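Local atomic coordinates of xylose isomerase-like TIM barrel (Anabaena variabilis ATCC 29413, PDB entry 2QW5), a protein that binds zinc and D-xylose in a TIM barrel and is probably a sugar phosphate isomerase or epimerase. Residues 65-70 / 115-120; 102-107 / 163-168; 198-203 / 235-240; 248-251 / 255-258. All coordinates share one frame; numbering follows the deposited sequence.

Interaction 1: 65-70 / 115-120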
loop_
_atom_site.group_PDB
_atom_site.type_symbol
_atom_site.label_atom_id
_atom_site.label_comp_id
_atom_site.label_asym_id
_atom_site.label_seq_id
_atom_site.Cartn_x
_atom_site.Cartn_y
_atom_site.Cartn_z
ATOM N N GLU A 65 0.377 -37.479 -2.395
ATOM C CA GLU A 65 -0.712 -38.406 -2.662
ATOM C C GLU A 65 -1.728 -37.803 -3.628
ATOM O O GLU A 65 -2.122 -38.451 -4.579
ATOM C CB GLU A 65 -1.358 -38.798 -1.327
ATOM C CG GLU A 65 -2.514 -39.769 -1.413
ATOM C CD GLU A 65 -2.836 -40.348 -0.036
ATOM O OE1 GLU A 65 -3.049 -39.541 0.919
ATOM O OE2 GLU A 65 -2.860 -41.601 0.081
ATOM N N ASN A 66 -2.113 -36.546 -3.424
ATOM C CA ASN A 66 -3.074 -35.906 -4.340
ATOM C C ASN A 66 -2.552 -35.768 -5.758
ATOM O O ASN A 66 -3.250 -36.098 -6.704
ATOM C CB ASN A 66 -3.513 -34.531 -3.820
ATOM C CG ASN A 66 -4.353 -34.619 -2.567
ATOM O OD1 ASN A 66 -4.937 -35.669 -2.239
ATOM N ND2 ASN A 66 -4.429 -33.512 -1.863
ATOM N N TYR A 67 -1.325 -35.277 -5.915
ATOM C CA TYR A 67 -0.742 -35.135 -7.277
ATOM C C TYR A 67 -0.484 -36.513 -7.941
ATOM O O TYR A 67 -0.579 -36.637 -9.161
ATOM C CB TYR A 67 0.520 -34.232 -7.252
ATOM C CG TYR A 67 0.165 -32.750 -7.072
ATOM C CD1 TYR A 67 -0.350 -32.012 -8.139
ATOM C CD2 TYR A 67 0.430 -32.061 -5.880
ATOM C CE1 TYR A 67 -0.657 -30.651 -8.021
ATOM C CE2 TYR A 67 0.129 -30.675 -5.752
ATOM C CZ TYR A 67 -0.401 -29.987 -6.827
ATOM O OH TYR A 67 -0.718 -28.658 -6.721
ATOM N N THR A 68 -0.153 -37.528 -7.133
ATOM C CA THR A 68 0.013 -38.899 -7.639
ATOM C C THR A 68 -1.352 -39.336 -8.198
ATOM O O THR A 68 -1.438 -39.854 -9.308
ATOM C CB THR A 68 0.484 -39.871 -6.559
ATOM O OG1 THR A 68 1.798 -39.503 -6.103
ATOM C CG2 THR A 68 0.504 -41.327 -7.106
ATOM N N ASN A 69 -2.415 -39.055 -7.457
ATOM C CA ASN A 69 -3.773 -39.381 -7.909
ATOM C C ASN A 69 -4.192 -38.597 -9.149
ATOM O O ASN A 69 -4.952 -39.117 -9.976
ATOM C CB ASN A 69 -4.783 -39.189 -6.760
ATOM C CG ASN A 69 -4.563 -40.165 -5.593
ATOM O OD1 ASN A 69 -3.871 -41.162 -5.714
ATOM N ND2 ASN A 69 -5.152 -39.855 -4.458
ATOM N N LEU A 70 -3.721 -37.349 -9.288
ATOM C CA LEU A 70 -3.984 -36.555 -10.484
ATOM C C LEU A 70 -3.293 -37.217 -11.678
ATOM O O LEU A 70 -3.917 -37.413 -12.715
ATOM C CB LEU A 70 -3.550 -35.068 -10.323
ATOM C CG LEU A 70 -3.767 -34.118 -11.517
ATOM C CD1 LEU A 70 -5.252 -34.057 -11.947
ATOM C CD2 LEU A 70 -3.231 -32.728 -11.239
ATOM N N VAL A 115 9.928 -31.107 -5.590
ATOM C CA VAL A 115 10.649 -32.065 -6.469
ATOM C C VAL A 115 9.846 -33.431 -6.475
ATOM O O VAL A 115 9.660 -33.995 -7.514
ATOM C CB VAL A 115 12.145 -32.314 -6.072
ATOM C CG1 VAL A 115 12.765 -33.474 -6.884
ATOM C CG2 VAL A 115 13.046 -31.039 -6.221
ATOM N N ASP A 116 9.445 -33.947 -5.302
ATOM C CA ASP A 116 8.664 -35.200 -5.204
ATOM C C ASP A 116 7.376 -35.162 -5.989
ATOM O O ASP A 116 7.037 -36.121 -6.682
ATOM C CB ASP A 116 8.293 -35.556 -3.759
ATOM C CG ASP A 116 9.495 -35.931 -2.893
ATOM O OD1 ASP A 116 10.578 -36.225 -3.430
ATOM O OD2 ASP A 116 9.316 -35.979 -1.657
ATOM N N ILE A 117 6.650 -34.049 -5.876
ATOM C CA ILE A 117 5.391 -33.847 -6.648
ATOM C C ILE A 117 5.660 -33.855 -8.175
ATOM O O ILE A 117 4.890 -34.408 -8.970
ATOM C CB ILE A 117 4.737 -32.477 -6.217
ATOM C CG1 ILE A 117 4.183 -32.582 -4.790
ATOM C CG2 ILE A 117 3.717 -31.961 -7.240
ATOM C CD1 ILE A 117 3.720 -31.225 -4.235
ATOM N N THR A 118 6.747 -33.199 -8.588
ATOM C CA THR A 118 7.146 -33.155 -10.010
ATOM C C THR A 118 7.314 -34.572 -10.532
ATOM O O THR A 118 6.677 -34.925 -11.525
ATOM C CB THR A 118 8.442 -32.318 -10.235
ATOM O OG1 THR A 118 8.195 -31.011 -9.755
ATOM C CG2 THR A 118 8.815 -32.239 -11.751
ATOM N N ALA A 119 8.069 -35.377 -9.799
ATOM C CA ALA A 119 8.317 -36.777 -10.145
ATOM C C ALA A 119 7.016 -37.582 -10.161
ATOM O O ALA A 119 6.782 -38.344 -11.109
ATOM C CB ALA A 119 9.345 -37.381 -9.178
ATOM N N ALA A 120 6.138 -37.383 -9.161
ATOM C CA ALA A 120 4.829 -38.106 -9.080
ATOM C C ALA A 120 3.958 -37.808 -10.264
ATOM O O ALA A 120 3.158 -38.651 -10.675
ATOM C CB ALA A 120 4.078 -37.809 -7.742
#

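Interaction 2: 102-107 / 163-168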
loop_
_atom_site.group_PDB
_atom_site.type_symbol
_atom_site.label_atom_id
_atom_site.label_comp_id
_atom_site.label_asym_id
_atom_site.label_seq_id
_atom_site.Cartn_x
_atom_site.Cartn_y
_atom_site.Cartn_z
ATOM N N GLU A 102 17.404 -22.452 10.205
ATOM C CA GLU A 102 16.127 -23.222 10.259
ATOM C C GLU A 102 15.165 -22.805 9.162
ATOM O O GLU A 102 14.372 -23.628 8.676
ATOM C CB GLU A 102 15.435 -23.109 11.641
ATOM C CG GLU A 102 14.016 -23.761 11.731
ATOM C CD GLU A 102 13.380 -23.703 13.109
ATOM O OE1 GLU A 102 14.068 -24.027 14.089
ATOM O OE2 GLU A 102 12.178 -23.376 13.207
ATOM N N GLN A 103 15.187 -21.512 8.799
ATOM C CA GLN A 103 14.308 -21.031 7.731
ATOM C C GLN A 103 14.760 -21.668 6.416
ATOM O O GLN A 103 13.947 -22.185 5.675
ATOM C CB GLN A 103 14.314 -19.496 7.598
ATOM C CG GLN A 103 13.220 -19.014 6.624
ATOM C CD GLN A 103 12.939 -17.547 6.690
ATOM O OE1 GLN A 103 13.735 -16.749 7.172
ATOM N NE2 GLN A 103 11.811 -17.167 6.134
ATOM N N ARG A 104 16.070 -21.641 6.156
ATOM C CA ARG A 104 16.663 -22.272 4.957
ATOM C C ARG A 104 16.380 -23.784 4.852
ATOM O O ARG A 104 16.082 -24.304 3.758
ATOM C CB ARG A 104 18.176 -22.036 4.916
ATOM C CG ARG A 104 18.530 -20.595 4.738
ATOM C CD ARG A 104 19.971 -20.411 4.368
ATOM N NE ARG A 104 20.920 -20.920 5.354
ATOM C CZ ARG A 104 21.645 -20.196 6.215
ATOM N NH1 ARG A 104 21.550 -18.891 6.306
ATOM N NH2 ARG A 104 22.480 -20.808 7.028
ATOM N N GLN A 105 16.479 -24.487 5.990
ATOM C CA GLN A 105 16.201 -25.942 6.034
ATOM C C GLN A 105 14.761 -26.220 5.786
ATOM O O GLN A 105 14.435 -27.172 5.070
ATOM C CB GLN A 105 16.628 -26.567 7.345
ATOM C CG GLN A 105 18.143 -26.570 7.478
ATOM C CD GLN A 105 18.800 -27.427 6.411
ATOM O OE1 GLN A 105 18.353 -28.556 6.157
ATOM N NE2 GLN A 105 19.824 -26.886 5.756
ATOM N N GLU A 106 13.890 -25.397 6.362
ATOM C CA GLU A 106 12.443 -25.543 6.077
ATOM C C GLU A 106 12.125 -25.245 4.603
ATOM O O GLU A 106 11.211 -25.852 4.025
ATOM C CB GLU A 106 11.604 -24.730 7.087
ATOM C CG GLU A 106 11.636 -25.425 8.463
ATOM C CD GLU A 106 11.135 -24.572 9.643
ATOM O OE1 GLU A 106 10.480 -23.529 9.432
ATOM O OE2 GLU A 106 11.397 -24.990 10.807
ATOM N N ALA A 107 12.886 -24.330 3.998
ATOM C CA ALA A 107 12.751 -23.992 2.582
ATOM C C ALA A 107 13.219 -25.175 1.712
ATOM O O ALA A 107 12.588 -25.502 0.703
ATOM C CB ALA A 107 13.532 -22.728 2.267
ATOM N N GLN A 163 23.123 -20.516 -2.075
ATOM C CA GLN A 163 23.930 -21.421 -2.902
ATOM C C GLN A 163 24.080 -22.861 -2.352
ATOM O O GLN A 163 23.823 -23.818 -3.096
ATOM C CB GLN A 163 25.283 -20.793 -3.234
ATOM C CG GLN A 163 25.192 -19.703 -4.283
ATOM C CD GLN A 163 26.446 -18.850 -4.400
ATOM O OE1 GLN A 163 27.099 -18.553 -3.407
ATOM N NE2 GLN A 163 26.764 -18.409 -5.627
ATOM N N PRO A 164 24.470 -23.016 -1.061
ATOM C CA PRO A 164 24.575 -24.381 -0.517
ATOM C C PRO A 164 23.246 -25.134 -0.439
ATOM O O PRO A 164 23.245 -26.346 -0.547
ATOM C CB PRO A 164 25.173 -24.171 0.891
ATOM C CG PRO A 164 25.548 -22.759 0.972
ATOM C CD PRO A 164 24.861 -21.987 -0.082
ATOM N N ILE A 165 22.132 -24.402 -0.278
ATOM C CA ILE A 165 20.802 -25.004 -0.196
ATOM C C ILE A 165 20.371 -25.533 -1.551
ATOM O O ILE A 165 19.849 -26.657 -1.635
ATOM C CB ILE A 165 19.761 -24.025 0.385
ATOM C CG1 ILE A 165 20.143 -23.603 1.829
ATOM C CG2 ILE A 165 18.328 -24.642 0.321
ATOM C CD1 ILE A 165 20.070 -24.731 2.896
ATOM N N LEU A 166 20.596 -24.741 -2.602
ATOM C CA LEU A 166 20.299 -25.164 -3.973
ATOM C C LEU A 166 21.187 -26.346 -4.407
ATOM O O LEU A 166 20.721 -27.230 -5.149
ATOM C CB LEU A 166 20.361 -23.982 -4.977
ATOM C CG LEU A 166 19.099 -23.115 -5.133
ATOM C CD1 LEU A 166 17.956 -23.951 -5.760
ATOM C CD2 LEU A 166 18.621 -22.539 -3.855
ATOM N N ASP A 167 22.436 -26.383 -3.930
ATOM C CA ASP A 167 23.358 -27.475 -4.259
ATOM C C ASP A 167 22.762 -28.780 -3.690
ATOM O O ASP A 167 22.654 -29.797 -4.406
ATOM C CB ASP A 167 24.779 -27.180 -3.689
ATOM C CG ASP A 167 25.905 -27.422 -4.689
ATOM O OD1 ASP A 167 25.753 -28.241 -5.624
ATOM O OD2 ASP A 167 26.974 -26.755 -4.539
ATOM N N LYS A 168 22.319 -28.732 -2.422
ATOM C CA LYS A 168 21.705 -29.895 -1.751
ATOM C C LYS A 168 20.407 -30.338 -2.448
ATOM O O LYS A 168 20.142 -31.541 -2.658
ATOM C CB LYS A 168 21.449 -29.641 -0.255
ATOM C CG LYS A 168 22.710 -29.650 0.631
ATOM C CD LYS A 168 23.384 -31.033 0.685
ATOM C CE LYS A 168 24.629 -31.056 1.573
ATOM N NZ LYS A 168 25.746 -30.283 0.980
#

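Interaction 3: 198-203 / 235-240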
loop_
_atom_site.group_PDB
_atom_site.type_symbol
_atom_site.label_atom_id
_atom_site.label_comp_id
_atom_site.label_asym_id
_atom_site.label_seq_id
_atom_site.Cartn_x
_atom_site.Cartn_y
_atom_site.Cartn_z
ATOM N N GLN A 198 23.159 -12.491 -14.011
ATOM C CA GLN A 198 23.005 -12.598 -12.554
ATOM C C GLN A 198 22.798 -14.059 -12.132
ATOM O O GLN A 198 23.309 -14.478 -11.098
ATOM C CB GLN A 198 21.826 -11.722 -12.071
ATOM C CG GLN A 198 22.072 -10.213 -12.306
ATOM C CD GLN A 198 20.857 -9.336 -12.185
ATOM O OE1 GLN A 198 19.716 -9.809 -12.332
ATOM N NE2 GLN A 198 21.086 -8.041 -11.879
ATOM N N LEU A 199 21.988 -14.809 -12.886
ATOM C CA LEU A 199 21.794 -16.243 -12.599
ATOM C C LEU A 199 23.067 -17.076 -12.876
ATOM O O LEU A 199 23.348 -18.019 -12.140
ATOM C CB LEU A 199 20.614 -16.805 -13.375
ATOM C CG LEU A 199 20.213 -18.251 -13.115
ATOM C CD1 LEU A 199 20.101 -18.578 -11.627
ATOM C CD2 LEU A 199 18.898 -18.531 -13.850
ATOM N N ILE A 200 23.819 -16.714 -13.923
ATOM C CA ILE A 200 25.062 -17.388 -14.265
ATOM C C ILE A 200 26.051 -17.183 -13.123
ATOM O O ILE A 200 26.697 -18.153 -12.689
ATOM C CB ILE A 200 25.629 -16.957 -15.617
ATOM C CG1 ILE A 200 24.867 -17.662 -16.755
ATOM C CG2 ILE A 200 27.111 -17.345 -15.745
ATOM C CD1 ILE A 200 25.173 -17.151 -18.129
ATOM N N GLU A 201 26.130 -15.961 -12.610
ATOM C CA GLU A 201 26.981 -15.648 -11.440
ATOM C C GLU A 201 26.590 -16.461 -10.177
ATOM O O GLU A 201 27.458 -16.966 -9.461
ATOM C CB GLU A 201 26.934 -14.148 -11.157
ATOM C CG GLU A 201 27.904 -13.658 -10.040
ATOM C CD GLU A 201 27.997 -12.108 -9.919
ATOM O OE1 GLU A 201 27.399 -11.348 -10.748
ATOM O OE2 GLU A 201 28.686 -11.657 -8.973
ATOM N N PHE A 202 25.283 -16.594 -9.929
ATOM C CA PHE A 202 24.761 -17.384 -8.814
ATOM C C PHE A 202 25.202 -18.834 -8.934
ATOM O O PHE A 202 25.699 -19.429 -7.944
ATOM C CB PHE A 202 23.217 -17.320 -8.743
ATOM C CG PHE A 202 22.611 -18.254 -7.710
ATOM C CD1 PHE A 202 22.607 -17.912 -6.370
ATOM C CD2 PHE A 202 22.081 -19.483 -8.079
ATOM C CE1 PHE A 202 22.075 -18.773 -5.402
ATOM C CE2 PHE A 202 21.540 -20.374 -7.103
ATOM C CZ PHE A 202 21.529 -20.000 -5.770
ATOM N N LEU A 203 24.998 -19.398 -10.123
ATOM C CA LEU A 203 25.355 -20.794 -10.404
ATOM C C LEU A 203 26.834 -21.142 -10.268
ATOM O O LEU A 203 27.133 -22.312 -10.063
ATOM C CB LEU A 203 24.823 -21.256 -11.744
ATOM C CG LEU A 203 23.289 -21.358 -11.833
ATOM C CD1 LEU A 203 22.906 -21.511 -13.266
ATOM C CD2 LEU A 203 22.671 -22.489 -11.017
ATOM N N GLU A 235 25.450 -20.448 -25.423
ATOM C CA GLU A 235 26.547 -21.395 -25.689
ATOM C C GLU A 235 27.238 -21.846 -24.387
ATOM O O GLU A 235 27.540 -23.019 -24.236
ATOM C CB GLU A 235 27.547 -20.795 -26.701
ATOM C CG GLU A 235 26.922 -20.554 -28.108
ATOM C CD GLU A 235 27.747 -19.631 -29.061
ATOM O OE1 GLU A 235 28.724 -18.943 -28.636
ATOM O OE2 GLU A 235 27.377 -19.595 -30.259
ATOM N N TYR A 236 27.440 -20.925 -23.441
ATOM C CA TYR A 236 28.050 -21.257 -22.152
ATOM C C TYR A 236 27.181 -22.239 -21.348
ATOM O O TYR A 236 27.669 -23.214 -20.806
ATOM C CB TYR A 236 28.307 -19.988 -21.335
ATOM C CG TYR A 236 28.828 -20.268 -19.950
ATOM C CD1 TYR A 236 30.134 -20.710 -19.766
ATOM C CD2 TYR A 236 28.008 -20.127 -18.820
ATOM C CE1 TYR A 236 30.622 -20.979 -18.490
ATOM C CE2 TYR A 236 28.492 -20.405 -17.528
ATOM C CZ TYR A 236 29.802 -20.821 -17.384
ATOM O OH TYR A 236 30.308 -21.111 -16.151
ATOM N N LEU A 237 25.878 -21.970 -21.284
ATOM C CA LEU A 237 24.966 -22.819 -20.529
ATOM C C LEU A 237 24.914 -24.225 -21.069
ATOM O O LEU A 237 24.943 -25.180 -20.277
ATOM C CB LEU A 237 23.561 -22.179 -20.430
ATOM C CG LEU A 237 23.537 -20.967 -19.471
ATOM C CD1 LEU A 237 22.293 -20.128 -19.681
ATOM C CD2 LEU A 237 23.701 -21.370 -17.979
ATOM N N ALA A 238 24.790 -24.357 -22.389
ATOM C CA ALA A 238 24.742 -25.678 -23.064
ATOM C C ALA A 238 26.061 -26.448 -22.826
ATOM O O ALA A 238 26.026 -27.638 -22.517
ATOM C CB ALA A 238 24.467 -25.517 -24.540
ATOM N N GLN A 239 27.198 -25.749 -22.925
ATOM C CA GLN A 239 28.522 -26.334 -22.618
ATOM C C GLN A 239 28.556 -26.892 -21.193
ATOM O O GLN A 239 29.071 -27.981 -20.971
ATOM C CB GLN A 239 29.624 -25.288 -22.797
ATOM C CG GLN A 239 31.015 -25.586 -22.157
ATOM C CD GLN A 239 31.641 -24.331 -21.532
ATOM O OE1 GLN A 239 32.034 -24.347 -20.356
ATOM N NE2 GLN A 239 31.677 -23.217 -22.302
ATOM N N GLN A 240 28.004 -26.146 -20.240
ATOM C CA GLN A 240 27.982 -26.528 -18.827
ATOM C C GLN A 240 26.950 -27.594 -18.505
ATOM O O GLN A 240 26.936 -28.112 -17.395
ATOM C CB GLN A 240 27.713 -25.286 -17.969
ATOM C CG GLN A 240 28.835 -24.268 -18.011
ATOM C CD GLN A 240 30.007 -24.682 -17.137
ATOM O OE1 GLN A 240 29.885 -24.752 -15.913
ATOM N NE2 GLN A 240 31.147 -24.935 -17.756
#

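Interaction 4: 248-251 / 255-258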
loop_
_atom_site.group_PDB
_atom_site.type_symbol
_atom_site.label_atom_id
_atom_site.label_comp_id
_atom_site.label_asym_id
_atom_site.label_seq_id
_atom_site.Cartn_x
_atom_site.Cartn_y
_atom_site.Cartn_z
ATOM N N VAL A 248 8.642 -19.669 -24.558
ATOM C CA VAL A 248 8.345 -18.612 -25.523
ATOM C C VAL A 248 7.121 -17.898 -24.955
ATOM O O VAL A 248 6.085 -18.532 -24.648
ATOM C CB VAL A 248 8.149 -19.099 -26.984
ATOM C CG1 VAL A 248 9.529 -19.519 -27.548
ATOM C CG2 VAL A 248 7.106 -20.222 -27.076
ATOM N N SER A 249 7.264 -16.585 -24.810
ATOM C CA SER A 249 6.251 -15.730 -24.198
ATOM C C SER A 249 6.483 -14.324 -24.692
ATOM O O SER A 249 7.642 -13.861 -24.674
ATOM C CB SER A 249 6.427 -15.729 -22.686
ATOM O OG SER A 249 5.328 -15.121 -22.056
ATOM N N PRO A 250 5.413 -13.613 -25.101
ATOM C CA PRO A 250 5.606 -12.276 -25.632
ATOM C C PRO A 250 5.908 -11.286 -24.490
ATOM O O PRO A 250 5.688 -11.619 -23.328
ATOM C CB PRO A 250 4.258 -12.006 -26.314
ATOM C CG PRO A 250 3.297 -12.687 -25.501
ATOM C CD PRO A 250 3.983 -13.942 -25.032
ATOM N N PRO A 251 6.431 -10.090 -24.796
ATOM C CA PRO A 251 6.713 -9.111 -23.705
ATOM C C PRO A 251 5.550 -8.759 -22.778
ATOM O O PRO A 251 5.762 -8.600 -21.574
ATOM C CB PRO A 251 7.155 -7.868 -24.479
ATOM C CG PRO A 251 7.837 -8.458 -25.701
ATOM C CD PRO A 251 6.891 -9.575 -26.100
ATOM N N ALA A 255 -0.904 -12.469 -26.104
ATOM C CA ALA A 255 -0.969 -13.093 -27.430
ATOM C C ALA A 255 0.422 -13.283 -28.012
ATOM O O ALA A 255 1.145 -12.329 -28.189
ATOM C CB ALA A 255 -1.817 -12.278 -28.374
ATOM N N LEU A 256 0.775 -14.519 -28.339
ATOM C CA LEU A 256 2.138 -14.805 -28.838
ATOM C C LEU A 256 2.323 -14.458 -30.329
ATOM O O LEU A 256 3.424 -14.138 -30.779
ATOM C CB LEU A 256 2.483 -16.263 -28.496
ATOM C CG LEU A 256 3.898 -16.797 -28.718
ATOM C CD1 LEU A 256 4.943 -15.953 -27.963
ATOM C CD2 LEU A 256 3.926 -18.271 -28.308
ATOM N N HIS A 257 1.227 -14.435 -31.086
ATOM C CA HIS A 257 1.299 -14.203 -32.525
ATOM C C HIS A 257 1.306 -12.735 -32.978
ATOM O O HIS A 257 1.527 -12.477 -34.170
ATOM C CB HIS A 257 0.188 -14.977 -33.256
ATOM C CG HIS A 257 -1.191 -14.527 -32.919
ATOM N ND1 HIS A 257 -1.706 -14.605 -31.644
ATOM C CD2 HIS A 257 -2.190 -14.059 -33.707
ATOM C CE1 HIS A 257 -2.958 -14.179 -31.655
ATOM N NE2 HIS A 257 -3.276 -13.839 -32.896
ATOM N N THR A 258 1.040 -11.789 -32.060
ATOM C CA THR A 258 1.089 -10.359 -32.369
ATOM C C THR A 258 1.985 -9.714 -31.317
ATOM O O THR A 258 1.533 -9.247 -30.261
ATOM C CB THR A 258 -0.297 -9.777 -32.363
ATOM O OG1 THR A 258 -0.873 -10.029 -31.082
ATOM C CG2 THR A 258 -1.138 -10.437 -33.429
#

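Interaction 1: 65-70 / 115-120
Y67 and I117 face each other where helices 60-76 and 101-120 come close, and the backbones draw nearer still at T68 and A120, whose CA atoms are 5.1 Å apart. The close approach suits the small side chain of A120. A120 CB points toward the other helix and lies 3.3 Å from T68 OG1. That hydroxyl is hydrogen-bonded to the carbonyl O of L64, one turn back, so its polar need is met within its own helix. One turn earlier in the second helix, I117 covers one face of the Y67 ring. I117 CG2 forms a CH-pi contact 3.9 Å from the Y67 ring centroid, 26° off the normal and displaced toward the rim. I117 CD1 follows along the same ring at CD2 and CE2. CG2 gets there because it stands anti to the backbone N, with CG1 beside that N (chi1 -70°). With an alanine at Y67, the I117 methyls would probably lose the ring face they rest on. Y67 also packs on P24 and I52 in loops. On the other helix, V115 and A119 lean on helix 148-176, and the T118 hydroxyl is hydrogen-bonded to T86 of strand 83-87.

Interaction 2: 102-107 / 163-168
R104 meets I165 through its aliphatic part, where helix 101-120 passes helix 148-176. Just before it, Q103 is turned to other partners: its amide is hydrogen-bonded to S98 and T93, and it packs on Y100 of the second subunit. R104 CB points toward the other helix and lies 3.9 Å from I165 CD1. R104 CD is near I165 CG1, at 4.1 Å, and the two side chains cross at about a right angle. The arginine chain then bends at chi3 (-60°), and its NH1 is hydrogen-bonded to the carbonyl O of S98. Q105 starts out pointing away from the contact. A bend at chi2 (-64°) brings its amide back, and Q105 NE2 reaches 3.6 Å from I165 CD1. This is van der Waals contact of amide with methyl. E106 turns to Y100 of the second subunit. A107 points toward the second helix and packs on P96, a loop residue that I165 touches too. A glycine at I165 would probably leave the stem of R104 without its apolar partner and the Q105 amide without the methyl it rests on. Such side-by-side packing of successive outer helices is characteristic of the TIM barrel.

Interaction 3: 198-203 / 235-240
I200 packs against Y236 and L237, joining helix 196-203 to helix 227-240 on the outside of the barrel. With chi1 at -79°, its CG1 lies beside the backbone N and CG2 anti to it. I200 CG2 meets the tyrosine, 3.8 Å from Y236 CE2. I200 CG1 meets the leucine, 4.1 Å from L237 CD2, and its branch ends with CD1 near Y236 CD2. Y236 CB points toward the first helix, and CG anti to the backbone N (chi1 175°) sets the ring obliquely against I200. One face of this ring is covered by CG of Q240, one turn further on. Q240 is bent at chi2, and its NE2 gives a hydrogen bond of 2.8 Å to Q239 OE1. The donor lies 30° out of the Q239 carbonyl plane. L237 leaves its backbone to one side of the interface, and its end swings nearer to I200. It also rests on V213 of strand 211-216, as does L203 of the first helix. The closest contacts between these two segments are all carbon to carbon. The helices are probably held here by fit and by exclusion of water, which sets little directional restraint on their pairing.

Interaction 4: 248-251 / 255-258
P250 and L256 make the centre of a buried apolar contact within one loop of the TIM barrel. The loop runs from strand 243-248 to helix 263-273, so it lies at the C-terminal end of the strands, where enzymes of this fold carry their active site. Three residues separate the two segments, and the chain turns back on itself to bring them together. The CA atoms of P250 and L256 are 5.4 Å apart. L256 supplies both of its methyls. L256 CD1 sits against the proline, 3.7 Å from P250 CD and equally near P250 N. L256 CD2 reaches back to the end of the strand, 3.9 Å from V248 CG2. With CG anti to the backbone N (chi1 -172°), the leucine brings its forked end nearer to the first segment than its CB direction alone suggests. It crosses both V248 and P250 at about a right angle. Around this pair, V248 and L256 both touch V280 of strand 278-280, W263 of helix 263-273 and T325 of helix 314-332.

S249, between V248 and P250, turns its side chain away from L256. Its OG is hydrogen-bonded to the carbonyl O of the zinc ligand E281 and to NE of R253, which lines the D-xylose pocket. The S249 side chain is about 6 Å from the bound zinc ion at the nearest atoms. The contact thus packs the outer side of a segment whose other side borders the metal centre. Next to CD in the proline ring, P250 CG lies 3.5 Å from the carbonyl O of A255.

Overall arrangement
The four contacts belong to one eight-stranded TIM barrel and follow its order of strands and helices. Interactions 1 and 2 share helix 101-120, and their segments alternate along the chain. Their centres are about 22 Å apart. Interaction 1 lies toward the C-terminal end of this helix, where helix 148-176 also touches it, and interaction 2 toward its N-terminal end. Interaction 3 comes next and touches interaction 2: Q163 NE2 is hydrogen-bonded to F202 O, and L166 packs on F202. Interaction 4 comes last, across the chain's centre from interactions 1 and 2. Interactions 1 to 3 thus join outer helices of the barrel, while interaction 4 packs the loop that carries S249 beside the zinc ligands.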